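PDB 4BG2: PatF from Prochloron didemni, which probably acts in cyanobactin (patellamide) biosynthesis as a member of the peptide prenyltransferase family. Local coordinates for residues 32-37 with 64-69; 38-43 with 84-89; 26-31 with 123-128; 13-18 with 48-53. One frame throughout, in Å; residues are numbered along the deposited sequence. Where two conformers were deposited one is given.

Contact 1 (32-37 with 64-69); sequences FPLPLF and GRYEVC
L34 and F37 of the helix 34-42 meet Y66 and V68 of the strand 60-70 in a buried, wholly apolar helix-on-strand contact on the outside of the barrel. Ten antiparallel strands closed into a ring with helices packed around it match the ABBA prenyltransferase (PT-barrel) fold, consistent with the family. Side chains alternate along the strand: Y66 and V68 face the helix, while R65 and E67 point the other way. E67, as modelled, touches M135 and Y137 of strand 133-140, which is not next to 60-70 in the barrel order; this puts R65 and E67 on the inner side and the helix outside.

No hydrogen bond spans the two segments, and almost all of the 197 Å² buried between them is carried by four side chains. L34 and Y66 stand at about a right angle, with L34 CD1 3.6 Å from Y66 CE2. H22 and V19 of helix 3-25 border the phenol, the latter through a weak hydrogen bond from Y66 OH to V19 O. F37, one helical turn on from P33 at the N-cap, has CG anti to its nitrogen (chi1 -176°), which carries the ring out to the strand. There F37 CE2 lies 3.6 Å from Y66 CB, and F37 CZ reaches V68 CG2 at 3.8 Å.

Contact 2 (38-43 with 84-89); sequences EEAILE and FKLLDK
A40 and L86 make the apolar part of this helix-helix contact, and E43 and K85 lie across from each other at its exposed margin. The surface buried is small, 117 Å², and no hydrogen bond or salt bridge crosses between the segments. The closest backbone approach is also at A40 and L86, whose CA atoms are 6.7 Å apart, a spacing made possible by the short side chain of A40. L86 does not start out toward the other helix; its end bends nearer. With CG anti to the backbone nitrogen (chi1 179°) and a further turn at chi2 (61°), L86 CD1 comes to 4.3 Å from A40 CB, a loose touch between methyl groups.

The E43 chain runs out extended beyond CG and meets K85 at about a right angle. Its carboxylate oxygen OE1 lies 3.9 Å from K85 CD, so the acid rests against the methylene part of the lysine. The bend at the end of K85 (chi4 54°) leaves NZ 5.5 Å from E43 OE1, too far for a salt bridge. E39 OE1 and K89 NZ, at 5.3 Å, repeat this separation, and any attraction between these opposite charges would be long-range.

Around the pair, A40 and I41 lie against I121 of strand 116-124, placing helix 34-42 on the barrel wall. E38 bonds to R20 and Q23 of helix 3-25 beside it, while F84 packs on helix 101-110 beyond helix 79-91.

Contact 3 (26-31 with 123-128); sequences FDVKPT and VHLGSK
The isobutyl group of L125 points into the bend of V28, K29 and T31, just past the end of barrel strand 116-124. That strand belongs to the closed antiparallel barrel, and L125, though beyond its end, still shares a backbone hydrogen bond with G64 of strand 60-70. The segment 26-31 is the connection from helix 3-25 to helix 34-42, so the contact ties that outer crossing to the barrel's rim.

L125 supplies the largest part of the 134 Å² buried. Its CD2 meets V28 CG1 at 4.0 Å, the two side chains set at an oblique angle, and K29 O at 3.6 Å. V28 has CG1 anti to its nitrogen (chi1 -178°), placing that methyl at L125. T31 CB, directed toward the leucine, sits 4.1 Å from both methyls, L125 CD1 and L125 CD2, and T31 O lies 4.0 Å from L125 CD1. The L125 torsions are both off the staggered positions (chi1 -143°, chi2 33°), consistent with a somewhat strained conformer.

Between K29 and T31 the chain doubles back in an inverse gamma turn centred on P30. V28, K29 and T31 also touch a crystal neighbour, so their positions may be partly influenced by the lattice. Within the turn, K29 O accepts a weak bond from T31 N at 2.8 Å while L125 CD2 lies against the same oxygen.

Contact 4 (13-18 with 48-53); sequences DRRLQF and CSVESS
R15 and F18 are the residues of helix segment 13-18 that reach strand 48-53, resting on C48 and V50. R15 comes first. Its chain begins off to one side and comes round at chi3 (-92°), bringing the guanidinium over C48: the SG atom sits 3.6 Å above its plane, over the centre, and C48 CB is 3.6 Å from R15 NE. Nearer the backbone, R15 CG lies 3.8 Å from V50 CG2.

The charge itself is answered from outside the two segments. R15 NE forms a salt bridge with D304 OD2, which also accepts from C48 N, and NH1 bonds to I41 O and I44 O, linking R15 to the chain that leads from helix 34-42 to strand 48-57. Helix 3-25 lies against the outside of the closed antiparallel barrel, consistent with the ABBA (PT-barrel) fold; the axes of segments 13-18 and 48-53 approach to 9.0 Å and run parallel within 3°.

One turn further along, F18 points at the strand. Its ring takes V50 CG2 at the edge, near its plane, at 4.0 Å from CD2, while R14 O sits 3.3 Å above one face, toward the rim. F18 also touches C275, which is disulfide-bonded to C306.

Contacts 1 and 4 are buried and set helices 34-42 and 3-25 on the neighbouring strands 60-70 and 48-57. Contact 2 is partly buried, with its centre about 17 Å from that of the chain, and contact 3 lies at the surface. Contacts 1 and 2 share helix 34-42: its early turn meets a strand, its later turns helix 79-91, and V68 CG2 touches I41 CG2 at 3.8 Å between them. Chemistry follows place. Contact 1 is purely apolar, contact 4 adds a buried guanidinium, contact 2 ends in charged chains that do not pair, and contact 3 sets a leucine against a valine, a threonine and backbone carbonyls.

Contact 1 (32-37 with 64-69)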
loop_
_atom_site.group_PDB
_atom_site.type_symbol
_atom_site.label_atom_id
_atom_site.label_comp_id
_atom_site.label_asym_id
_atom_site.label_seq_id
_atom_site.Cartn_x
_atom_site.Cartn_y
_atom_site.Cartn_z
ATOM N N PHE A 32 7.143 14.003 -12.748
ATOM C CA PHE A 32 6.831 12.732 -13.373
ATOM C C PHE A 32 6.970 11.622 -12.340
ATOM O O PHE A 32 7.979 11.581 -11.632
ATOM C CB PHE A 32 7.809 12.462 -14.522
ATOM C CG PHE A 32 7.493 11.232 -15.290
ATOM C CD1 PHE A 32 8.000 9.997 -14.908
ATOM C CD2 PHE A 32 6.650 11.303 -16.379
ATOM C CE1 PHE A 32 7.662 8.842 -15.610
ATOM C CE2 PHE A 32 6.319 10.163 -17.091
ATOM C CZ PHE A 32 6.824 8.931 -16.709
ATOM N N PRO A 33 5.988 10.701 -12.257
ATOM C CA PRO A 33 4.789 10.502 -13.058
ATOM C C PRO A 33 3.487 11.014 -12.423
ATOM O O PRO A 33 2.390 10.564 -12.796
ATOM C CB PRO A 33 4.726 8.989 -13.152
ATOM C CG PRO A 33 5.160 8.570 -11.776
ATOM C CD PRO A 33 6.145 9.599 -11.292
ATOM N N LEU A 34 3.587 11.993 -11.540
ATOM C CA LEU A 34 2.410 12.462 -10.815
ATOM C C LEU A 34 1.299 13.067 -11.675
ATOM O O LEU A 34 0.141 12.692 -11.512
ATOM C CB LEU A 34 2.833 13.409 -9.704
ATOM C CG LEU A 34 1.845 13.752 -8.594
ATOM C CD1 LEU A 34 0.879 12.613 -8.269
ATOM C CD2 LEU A 34 2.651 14.138 -7.349
ATOM N N PRO A 35 1.622 13.980 -12.601
ATOM C CA PRO A 35 0.549 14.406 -13.523
ATOM C C PRO A 35 -0.158 13.275 -14.258
ATOM O O PRO A 35 -1.388 13.266 -14.332
ATOM C CB PRO A 35 1.277 15.327 -14.515
ATOM C CG PRO A 35 2.433 15.864 -13.748
ATOM C CD PRO A 35 2.865 14.753 -12.814
ATOM N N LEU A 36 0.603 12.327 -14.804
ATOM C CA LEU A 36 0.022 11.140 -15.457
ATOM C C LEU A 36 -0.859 10.337 -14.488
ATOM O O LEU A 36 -1.920 9.841 -14.867
ATOM C CB LEU A 36 1.119 10.203 -15.979
ATOM C CG LEU A 36 1.757 10.477 -17.341
ATOM C CD1 LEU A 36 2.955 9.559 -17.532
ATOM C CD2 LEU A 36 0.733 10.262 -18.448
ATOM N N PHE A 37 -0.408 10.184 -13.246
ATOM C CA PHE A 37 -1.171 9.427 -12.281
ATOM C C PHE A 37 -2.530 10.066 -11.990
ATOM O O PHE A 37 -3.561 9.373 -11.891
ATOM C CB PHE A 37 -0.392 9.304 -10.990
ATOM C CG PHE A 37 -1.074 8.469 -9.985
ATOM C CD1 PHE A 37 -1.252 7.101 -10.207
ATOM C CD2 PHE A 37 -1.588 9.029 -8.836
ATOM C CE1 PHE A 37 -1.879 6.312 -9.270
ATOM C CE2 PHE A 37 -2.229 8.240 -7.902
ATOM C CZ PHE A 37 -2.375 6.890 -8.124
ATOM N N GLY A 64 5.154 12.072 -2.134
ATOM C CA GLY A 64 4.416 11.812 -3.380
ATOM C C GLY A 64 4.092 10.335 -3.549
ATOM O O GLY A 64 4.582 9.698 -4.477
ATOM N N ARG A 65 3.250 9.812 -2.656
ATOM C CA ARG A 65 2.927 8.398 -2.573
ATOM C C ARG A 65 1.420 8.194 -2.425
ATOM O O ARG A 65 0.812 8.669 -1.438
ATOM C CB ARG A 65 3.633 7.749 -1.388
ATOM C CG ARG A 65 5.140 7.856 -1.419
ATOM C CD ARG A 65 5.743 7.670 -0.037
ATOM N NE ARG A 65 5.278 6.421 0.557
ATOM C CZ ARG A 65 5.834 5.239 0.356
ATOM N NH1 ARG A 65 6.921 5.104 -0.400
ATOM N NH2 ARG A 65 5.294 4.173 0.917
ATOM N N TYR A 66 0.823 7.501 -3.397
ATOM C CA TYR A 66 -0.602 7.233 -3.423
ATOM C C TYR A 66 -0.919 5.835 -3.901
ATOM O O TYR A 66 -0.302 5.332 -4.861
ATOM C CB TYR A 66 -1.280 8.164 -4.412
ATOM C CG TYR A 66 -0.948 9.610 -4.214
ATOM C CD1 TYR A 66 -1.628 10.364 -3.269
ATOM C CD2 TYR A 66 0.020 10.244 -4.996
ATOM C CE1 TYR A 66 -1.335 11.696 -3.078
ATOM C CE2 TYR A 66 0.301 11.591 -4.825
ATOM C CZ TYR A 66 -0.382 12.306 -3.854
ATOM O OH TYR A 66 -0.125 13.648 -3.637
ATOM N N GLU A 67 -1.911 5.225 -3.265
ATOM C CA GLU A 67 -2.567 4.028 -3.781
ATOM C C GLU A 67 -4.053 4.362 -3.913
ATOM O O GLU A 67 -4.671 4.819 -2.962
ATOM C CB GLU A 67 -2.448 2.821 -2.829
ATOM C CG GLU A 67 -1.087 2.275 -2.543
ATOM C CD GLU A 67 -0.284 2.008 -3.788
ATOM O OE1 GLU A 67 -0.800 1.443 -4.886
ATOM O OE2 GLU A 67 0.866 2.384 -3.579
ATOM N N VAL A 68 -4.615 4.103 -5.097
ATOM C CA VAL A 68 -6.009 4.327 -5.371
ATOM C C VAL A 68 -6.679 3.046 -5.847
ATOM O O VAL A 68 -6.136 2.290 -6.691
ATOM C CB VAL A 68 -6.156 5.413 -6.437
ATOM C CG1 VAL A 68 -7.636 5.670 -6.740
ATOM C CG2 VAL A 68 -5.490 6.697 -5.967
ATOM N N CYS A 69 -7.866 2.780 -5.331
ATOM C CA CYS A 69 -8.666 1.699 -5.896
ATOM C C CYS A 69 -10.145 1.893 -5.655
ATOM O O CYS A 69 -10.560 2.629 -4.756
ATOM C CB CYS A 69 -8.234 0.341 -5.334
ATOM S SG CYS A 69 -8.580 0.108 -3.564
#

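Contact 2 (38-43 with 84-89)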
loop_
_atom_site.group_PDB
_atom_site.type_symbol
_atom_site.label_atom_id
_atom_site.label_comp_id
_atom_site.label_asym_id
_atom_site.label_seq_id
_atom_site.Cartn_x
_atom_site.Cartn_y
_atom_site.Cartn_z
ATOM N N GLU A 38 -2.547 11.391 -11.916
ATOM C CA GLU A 38 -3.777 12.127 -11.678
ATOM C C GLU A 38 -4.780 11.856 -12.804
ATOM O O GLU A 38 -5.965 11.613 -12.552
ATOM C CB GLU A 38 -3.477 13.629 -11.551
ATOM C CG GLU A 38 -2.698 14.000 -10.290
ATOM C CD GLU A 38 -2.364 15.495 -10.178
ATOM O OE1 GLU A 38 -2.680 16.269 -11.103
ATOM O OE2 GLU A 38 -1.796 15.915 -9.141
ATOM N N GLU A 39 -4.307 11.881 -14.045
ATOM C CA GLU A 39 -5.166 11.564 -15.173
ATOM C C GLU A 39 -5.664 10.123 -15.068
ATOM O O GLU A 39 -6.833 9.842 -15.333
ATOM C CB GLU A 39 -4.434 11.787 -16.508
ATOM C CG GLU A 39 -4.036 13.235 -16.719
ATOM C CD GLU A 39 -3.203 13.487 -17.972
ATOM O OE1 GLU A 39 -2.197 12.774 -18.223
ATOM O OE2 GLU A 39 -3.556 14.431 -18.713
ATOM N N ALA A 40 -4.796 9.203 -14.656
ATOM C CA ALA A 40 -5.199 7.794 -14.598
ATOM C C ALA A 40 -6.330 7.535 -13.591
ATOM O O ALA A 40 -7.286 6.793 -13.883
ATOM C CB ALA A 40 -4.016 6.911 -14.312
ATOM N N ILE A 41 -6.253 8.156 -12.420
ATOM C CA ILE A 41 -7.245 7.853 -11.387
ATOM C C ILE A 41 -8.604 8.466 -11.666
ATOM O O ILE A 41 -9.608 8.016 -11.126
ATOM C CB ILE A 41 -6.798 8.249 -9.974
ATOM C CG1 ILE A 41 -6.771 9.772 -9.822
ATOM C CG2 ILE A 41 -5.481 7.571 -9.629
ATOM C CD1 ILE A 41 -6.204 10.224 -8.501
ATOM N N LEU A 42 -8.633 9.497 -12.495
ATOM C CA LEU A 42 -9.887 10.070 -12.938
ATOM C C LEU A 42 -10.683 9.122 -13.828
ATOM O O LEU A 42 -11.887 9.282 -13.942
ATOM C CB LEU A 42 -9.643 11.383 -13.691
ATOM C CG LEU A 42 -9.205 12.583 -12.847
ATOM C CD1 LEU A 42 -9.057 13.816 -13.737
ATOM C CD2 LEU A 42 -10.204 12.842 -11.740
ATOM N N GLU A 43 -10.013 8.148 -14.450
ATOM C CA GLU A 43 -10.681 7.176 -15.301
ATOM C C GLU A 43 -11.295 6.009 -14.548
ATOM O O GLU A 43 -12.025 5.227 -15.141
ATOM C CB GLU A 43 -9.715 6.622 -16.348
ATOM C CG GLU A 43 -9.154 7.673 -17.292
ATOM C CD GLU A 43 -8.361 7.051 -18.435
ATOM O OE1 GLU A 43 -7.558 6.124 -18.190
ATOM O OE2 GLU A 43 -8.551 7.477 -19.590
ATOM N N PHE A 84 -2.320 -1.620 -16.517
ATOM C CA PHE A 84 -1.626 -1.742 -17.802
ATOM C C PHE A 84 -1.553 -0.418 -18.540
ATOM O O PHE A 84 -0.517 -0.098 -19.085
ATOM C CB PHE A 84 -2.264 -2.837 -18.667
ATOM C CG PHE A 84 -2.101 -4.231 -18.096
ATOM C CD1 PHE A 84 -0.871 -4.687 -17.643
ATOM C CD2 PHE A 84 -3.174 -5.085 -18.025
ATOM C CE1 PHE A 84 -0.715 -5.966 -17.141
ATOM C CE2 PHE A 84 -3.029 -6.372 -17.535
ATOM C CZ PHE A 84 -1.806 -6.807 -17.073
ATOM N N LYS A 85 -2.641 0.351 -18.566
ATOM C CA LYS A 85 -2.607 1.696 -19.167
ATOM C C LYS A 85 -1.554 2.579 -18.532
ATOM O O LYS A 85 -0.857 3.304 -19.221
ATOM C CB LYS A 85 -3.933 2.420 -18.988
ATOM C CG LYS A 85 -5.014 2.091 -20.006
ATOM C CD LYS A 85 -6.344 2.644 -19.486
ATOM C CE LYS A 85 -7.334 2.932 -20.587
ATOM N NZ LYS A 85 -7.540 1.734 -21.446
ATOM N N LEU A 86 -1.470 2.537 -17.205
ATOM C CA LEU A 86 -0.522 3.367 -16.465
ATOM C C LEU A 86 0.902 2.970 -16.792
ATOM O O LEU A 86 1.745 3.830 -17.080
ATOM C CB LEU A 86 -0.758 3.253 -14.952
ATOM C CG LEU A 86 0.173 4.060 -14.058
ATOM C CD1 LEU A 86 0.024 5.539 -14.373
ATOM C CD2 LEU A 86 -0.095 3.776 -12.575
ATOM N N LEU A 87 1.166 1.670 -16.755
ATOM C CA LEU A 87 2.478 1.138 -17.086
ATOM C C LEU A 87 2.889 1.506 -18.516
ATOM O O LEU A 87 4.042 1.831 -18.744
ATOM C CB LEU A 87 2.525 -0.370 -16.890
ATOM C CG LEU A 87 2.420 -0.905 -15.450
ATOM C CD1 LEU A 87 2.265 -2.403 -15.467
ATOM C CD2 LEU A 87 3.628 -0.527 -14.615
ATOM N N ASP A 88 1.960 1.436 -19.463
ATOM C CA ASP A 88 2.236 1.835 -20.859
ATOM C C ASP A 88 2.620 3.302 -20.944
ATOM O O ASP A 88 3.602 3.648 -21.576
ATOM C CB ASP A 88 1.036 1.565 -21.775
ATOM C CG ASP A 88 0.845 0.084 -22.087
ATOM O OD1 ASP A 88 1.752 -0.733 -21.805
ATOM O OD2 ASP A 88 -0.242 -0.278 -22.603
ATOM N N LYS A 89 1.874 4.168 -20.276
ATOM C CA LYS A 89 2.240 5.585 -20.268
ATOM C C LYS A 89 3.625 5.839 -19.628
ATOM O O LYS A 89 4.434 6.600 -20.149
ATOM C CB LYS A 89 1.138 6.418 -19.605
ATOM C CG LYS A 89 -0.190 6.270 -20.339
ATOM C CD LYS A 89 -1.049 7.521 -20.408
ATOM C CE LYS A 89 -1.780 7.570 -21.743
ATOM N NZ LYS A 89 -2.418 8.900 -21.900
#

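Contact 3 (26-31 with 123-128)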
loop_
_atom_site.group_PDB
_atom_site.type_symbol
_atom_site.label_atom_id
_atom_site.label_comp_id
_atom_site.label_asym_id
_atom_site.label_seq_id
_atom_site.Cartn_x
_atom_site.Cartn_y
_atom_site.Cartn_z
ATOM N N PHE A 26 2.666 18.560 2.037
ATOM C CA PHE A 26 3.998 17.981 2.220
ATOM C C PHE A 26 5.020 18.424 1.191
ATOM O O PHE A 26 6.020 17.752 1.001
ATOM C CB PHE A 26 3.868 16.458 2.296
ATOM C CG PHE A 26 2.993 16.041 3.405
ATOM C CD1 PHE A 26 3.410 16.282 4.710
ATOM C CD2 PHE A 26 1.736 15.555 3.177
ATOM C CE1 PHE A 26 2.593 15.965 5.773
ATOM C CE2 PHE A 26 0.911 15.213 4.230
ATOM C CZ PHE A 26 1.338 15.437 5.537
ATOM N N ASP A 27 4.747 19.546 0.528
ATOM C CA ASP A 27 5.666 20.140 -0.432
ATOM C C ASP A 27 6.143 19.164 -1.499
ATOM O O ASP A 27 7.322 19.099 -1.791
ATOM C CB ASP A 27 6.871 20.764 0.293
ATOM C CG ASP A 27 6.468 21.876 1.261
ATOM O OD1 ASP A 27 5.299 21.886 1.709
ATOM O OD2 ASP A 27 7.325 22.730 1.596
ATOM N N VAL A 28 5.225 18.422 -2.093
ATOM C CA VAL A 28 5.578 17.479 -3.128
ATOM C C VAL A 28 5.592 18.254 -4.455
ATOM O O VAL A 28 4.665 18.965 -4.767
ATOM C CB VAL A 28 4.553 16.347 -3.202
ATOM C CG1 VAL A 28 4.953 15.323 -4.250
ATOM C CG2 VAL A 28 4.373 15.693 -1.836
ATOM N N LYS A 29 6.682 18.167 -5.194
ATOM C CA LYS A 29 6.758 18.755 -6.527
ATOM C C LYS A 29 5.989 17.856 -7.492
ATOM O O LYS A 29 6.009 16.627 -7.343
ATOM C CB LYS A 29 8.233 18.901 -6.957
ATOM C CG LYS A 29 9.081 19.787 -6.036
ATOM C CD LYS A 29 8.392 21.114 -5.734
ATOM C CE LYS A 29 9.227 22.059 -4.870
ATOM N NZ LYS A 29 8.775 22.062 -3.448
ATOM N N PRO A 30 5.297 18.448 -8.480
ATOM C CA PRO A 30 4.525 17.646 -9.435
ATOM C C PRO A 30 5.414 17.009 -10.505
ATOM O O PRO A 30 5.213 17.204 -11.690
ATOM C CB PRO A 30 3.553 18.672 -10.036
ATOM C CG PRO A 30 4.284 19.966 -9.955
ATOM C CD PRO A 30 5.127 19.895 -8.709
ATOM N N THR A 31 6.402 16.251 -10.055
ATOM C CA THR A 31 7.358 15.577 -10.910
ATOM C C THR A 31 6.719 14.329 -11.535
ATOM O O THR A 31 5.856 13.695 -10.930
ATOM C CB THR A 31 8.573 15.159 -10.049
ATOM O OG1 THR A 31 9.087 16.324 -9.385
ATOM C CG2 THR A 31 9.677 14.519 -10.869
ATOM N N VAL A 123 1.584 5.234 -7.382
ATOM C CA VAL A 123 2.907 5.709 -7.681
ATOM C C VAL A 123 3.573 6.165 -6.388
ATOM O O VAL A 123 2.927 6.781 -5.529
ATOM C CB VAL A 123 2.920 6.898 -8.674
ATOM C CG1 VAL A 123 2.511 6.440 -10.046
ATOM C CG2 VAL A 123 2.050 8.060 -8.212
ATOM N N HIS A 124 4.864 5.904 -6.292
ATOM C CA HIS A 124 5.712 6.449 -5.247
ATOM C C HIS A 124 6.846 7.234 -5.891
ATOM O O HIS A 124 7.754 6.659 -6.511
ATOM C CB HIS A 124 6.296 5.334 -4.359
ATOM C CG HIS A 124 5.258 4.492 -3.669
ATOM N ND1 HIS A 124 5.563 3.290 -3.075
ATOM C CD2 HIS A 124 3.934 4.676 -3.479
ATOM C CE1 HIS A 124 4.478 2.778 -2.524
ATOM N NE2 HIS A 124 3.464 3.583 -2.788
ATOM N N LEU A 125 6.794 8.550 -5.727
ATOM C CA LEU A 125 7.859 9.455 -6.147
ATOM C C LEU A 125 9.060 9.277 -5.218
ATOM O O LEU A 125 8.891 9.293 -4.021
ATOM C CB LEU A 125 7.381 10.918 -6.037
ATOM C CG LEU A 125 7.775 12.002 -7.030
ATOM C CD1 LEU A 125 7.934 11.435 -8.431
ATOM C CD2 LEU A 125 6.749 13.140 -7.018
ATOM N N GLY A 126 10.257 9.097 -5.779
ATOM C CA GLY A 126 11.489 9.098 -5.004
ATOM C C GLY A 126 12.191 10.432 -5.124
ATOM O O GLY A 126 11.678 11.358 -5.755
ATOM N N SER A 127 13.396 10.515 -4.574
ATOM C CA SER A 127 14.218 11.726 -4.673
ATOM C C SER A 127 14.660 12.030 -6.098
ATOM O O SER A 127 14.939 13.183 -6.433
ATOM C CB SER A 127 15.447 11.592 -3.787
ATOM O OG SER A 127 16.150 10.418 -4.140
ATOM N N LYS A 128 14.741 10.995 -6.925
ATOM C CA LYS A 128 15.043 11.164 -8.342
ATOM C C LYS A 128 14.259 10.176 -9.168
ATOM O O LYS A 128 13.692 9.223 -8.630
ATOM C CB LYS A 128 16.545 11.017 -8.597
ATOM C CG LYS A 128 17.193 9.853 -7.886
ATOM C CD LYS A 128 18.689 9.928 -8.029
ATOM C CE LYS A 128 19.413 8.975 -7.102
ATOM N NZ LYS A 128 19.014 7.571 -7.361
#

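Contact 4 (13-18 with 48-53)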
loop_
_atom_site.group_PDB
_atom_site.type_symbol
_atom_site.label_atom_id
_atom_site.label_comp_id
_atom_site.label_asym_id
_atom_site.label_seq_id
_atom_site.Cartn_x
_atom_site.Cartn_y
_atom_site.Cartn_z
ATOM N N ASP A 13 -13.896 14.641 -8.624
ATOM C CA ASP A 13 -13.334 15.895 -8.107
ATOM C C ASP A 13 -12.734 15.708 -6.715
ATOM O O ASP A 13 -11.656 16.199 -6.451
ATOM C CB ASP A 13 -14.405 16.993 -8.062
ATOM C CG ASP A 13 -14.947 17.341 -9.436
ATOM O OD1 ASP A 13 -14.151 17.460 -10.386
ATOM O OD2 ASP A 13 -16.179 17.503 -9.574
ATOM N N ARG A 14 -13.430 15.001 -5.826
ATOM C CA ARG A 14 -12.907 14.777 -4.463
ATOM C C ARG A 14 -11.602 13.967 -4.454
ATOM O O ARG A 14 -10.666 14.266 -3.714
ATOM C CB ARG A 14 -13.945 14.075 -3.596
ATOM C CG ARG A 14 -14.997 15.011 -3.035
ATOM C CD ARG A 14 -15.573 14.486 -1.725
ATOM N NE ARG A 14 -16.970 14.873 -1.561
ATOM C CZ ARG A 14 -18.000 14.327 -2.206
ATOM N NH1 ARG A 14 -17.829 13.346 -3.093
ATOM N NH2 ARG A 14 -19.224 14.777 -1.963
ATOM N N ARG A 15 -11.568 12.931 -5.284
ATOM C CA ARG A 15 -10.379 12.110 -5.485
ATOM C C ARG A 15 -9.152 12.973 -5.750
ATOM O O ARG A 15 -8.097 12.811 -5.128
ATOM C CB ARG A 15 -10.573 11.264 -6.731
ATOM C CG ARG A 15 -10.333 9.817 -6.563
ATOM C CD ARG A 15 -10.769 9.153 -7.868
ATOM N NE ARG A 15 -12.146 8.726 -7.810
ATOM C CZ ARG A 15 -12.787 8.131 -8.793
ATOM N NH1 ARG A 15 -12.177 7.879 -9.940
ATOM N NH2 ARG A 15 -14.052 7.793 -8.617
ATOM N N LEU A 16 -9.295 13.850 -6.730
ATOM C CA LEU A 16 -8.212 14.728 -7.154
ATOM C C LEU A 16 -7.827 15.680 -6.033
ATOM O O LEU A 16 -6.658 15.964 -5.820
ATOM C CB LEU A 16 -8.655 15.524 -8.387
ATOM C CG LEU A 16 -7.576 16.317 -9.114
ATOM C CD1 LEU A 16 -6.336 15.471 -9.354
ATOM C CD2 LEU A 16 -8.140 16.848 -10.429
ATOM N N GLN A 17 -8.819 16.171 -5.314
ATOM C CA GLN A 17 -8.568 17.093 -4.221
ATOM C C GLN A 17 -7.757 16.435 -3.098
ATOM O O GLN A 17 -6.807 17.021 -2.614
ATOM C CB GLN A 17 -9.876 17.689 -3.710
ATOM C CG GLN A 17 -9.615 18.736 -2.648
ATOM C CD GLN A 17 -8.745 19.889 -3.138
ATOM O OE1 GLN A 17 -8.883 20.356 -4.270
ATOM N NE2 GLN A 17 -7.835 20.337 -2.296
ATOM N N PHE A 18 -8.084 15.193 -2.745
ATOM C CA PHE A 18 -7.231 14.430 -1.812
ATOM C C PHE A 18 -5.774 14.421 -2.254
ATOM O O PHE A 18 -4.868 14.685 -1.464
ATOM C CB PHE A 18 -7.693 12.975 -1.659
ATOM C CG PHE A 18 -9.091 12.835 -1.134
ATOM C CD1 PHE A 18 -9.639 13.797 -0.313
ATOM C CD2 PHE A 18 -9.859 11.735 -1.472
ATOM C CE1 PHE A 18 -10.930 13.669 0.162
ATOM C CE2 PHE A 18 -11.141 11.589 -0.986
ATOM C CZ PHE A 18 -11.679 12.563 -0.166
ATOM N N CYS A 48 -13.899 5.456 -5.198
ATOM C CA CYS A 48 -12.533 5.079 -4.886
ATOM C C CYS A 48 -12.097 5.521 -3.501
ATOM O O CYS A 48 -12.613 6.486 -2.945
ATOM C CB CYS A 48 -11.588 5.707 -5.900
ATOM S SG CYS A 48 -11.651 4.933 -7.539
ATOM N N SER A 49 -11.125 4.801 -2.960
ATOM C CA SER A 49 -10.370 5.264 -1.816
ATOM C C SER A 49 -8.986 5.698 -2.280
ATOM O O SER A 49 -8.397 5.092 -3.182
ATOM C CB SER A 49 -10.299 4.184 -0.730
ATOM O OG SER A 49 -9.117 3.435 -0.859
ATOM N N VAL A 50 -8.490 6.790 -1.718
ATOM C CA VAL A 50 -7.158 7.264 -2.013
ATOM C C VAL A 50 -6.340 7.134 -0.757
ATOM O O VAL A 50 -6.697 7.721 0.281
ATOM C CB VAL A 50 -7.143 8.735 -2.464
ATOM C CG1 VAL A 50 -5.711 9.195 -2.720
ATOM C CG2 VAL A 50 -8.020 8.942 -3.688
ATOM N N GLU A 51 -5.288 6.326 -0.818
ATOM C CA GLU A 51 -4.413 6.116 0.338
ATOM C C GLU A 51 -3.117 6.828 0.074
ATOM O O GLU A 51 -2.299 6.352 -0.718
ATOM C CB GLU A 51 -4.132 4.627 0.595
ATOM C CG GLU A 51 -3.470 4.371 1.957
ATOM C CD GLU A 51 -3.411 2.887 2.358
ATOM O OE1 GLU A 51 -3.324 2.037 1.462
ATOM O OE2 GLU A 51 -3.411 2.562 3.580
ATOM N N SER A 52 -2.951 7.987 0.690
ATOM C CA SER A 52 -1.736 8.771 0.558
ATOM C C SER A 52 -0.768 8.393 1.695
ATOM O O SER A 52 -1.189 7.961 2.758
ATOM C CB SER A 52 -2.053 10.272 0.631
ATOM O OG SER A 52 -3.078 10.664 -0.275
ATOM N N SER A 53 0.517 8.618 1.502
ATOM C CA SER A 53 1.466 8.380 2.576
ATOM C C SER A 53 2.712 9.254 2.473
ATOM O O SER A 53 2.971 9.910 1.442
ATOM C CB SER A 53 1.838 6.904 2.607
ATOM O OG SER A 53 2.498 6.522 1.411
#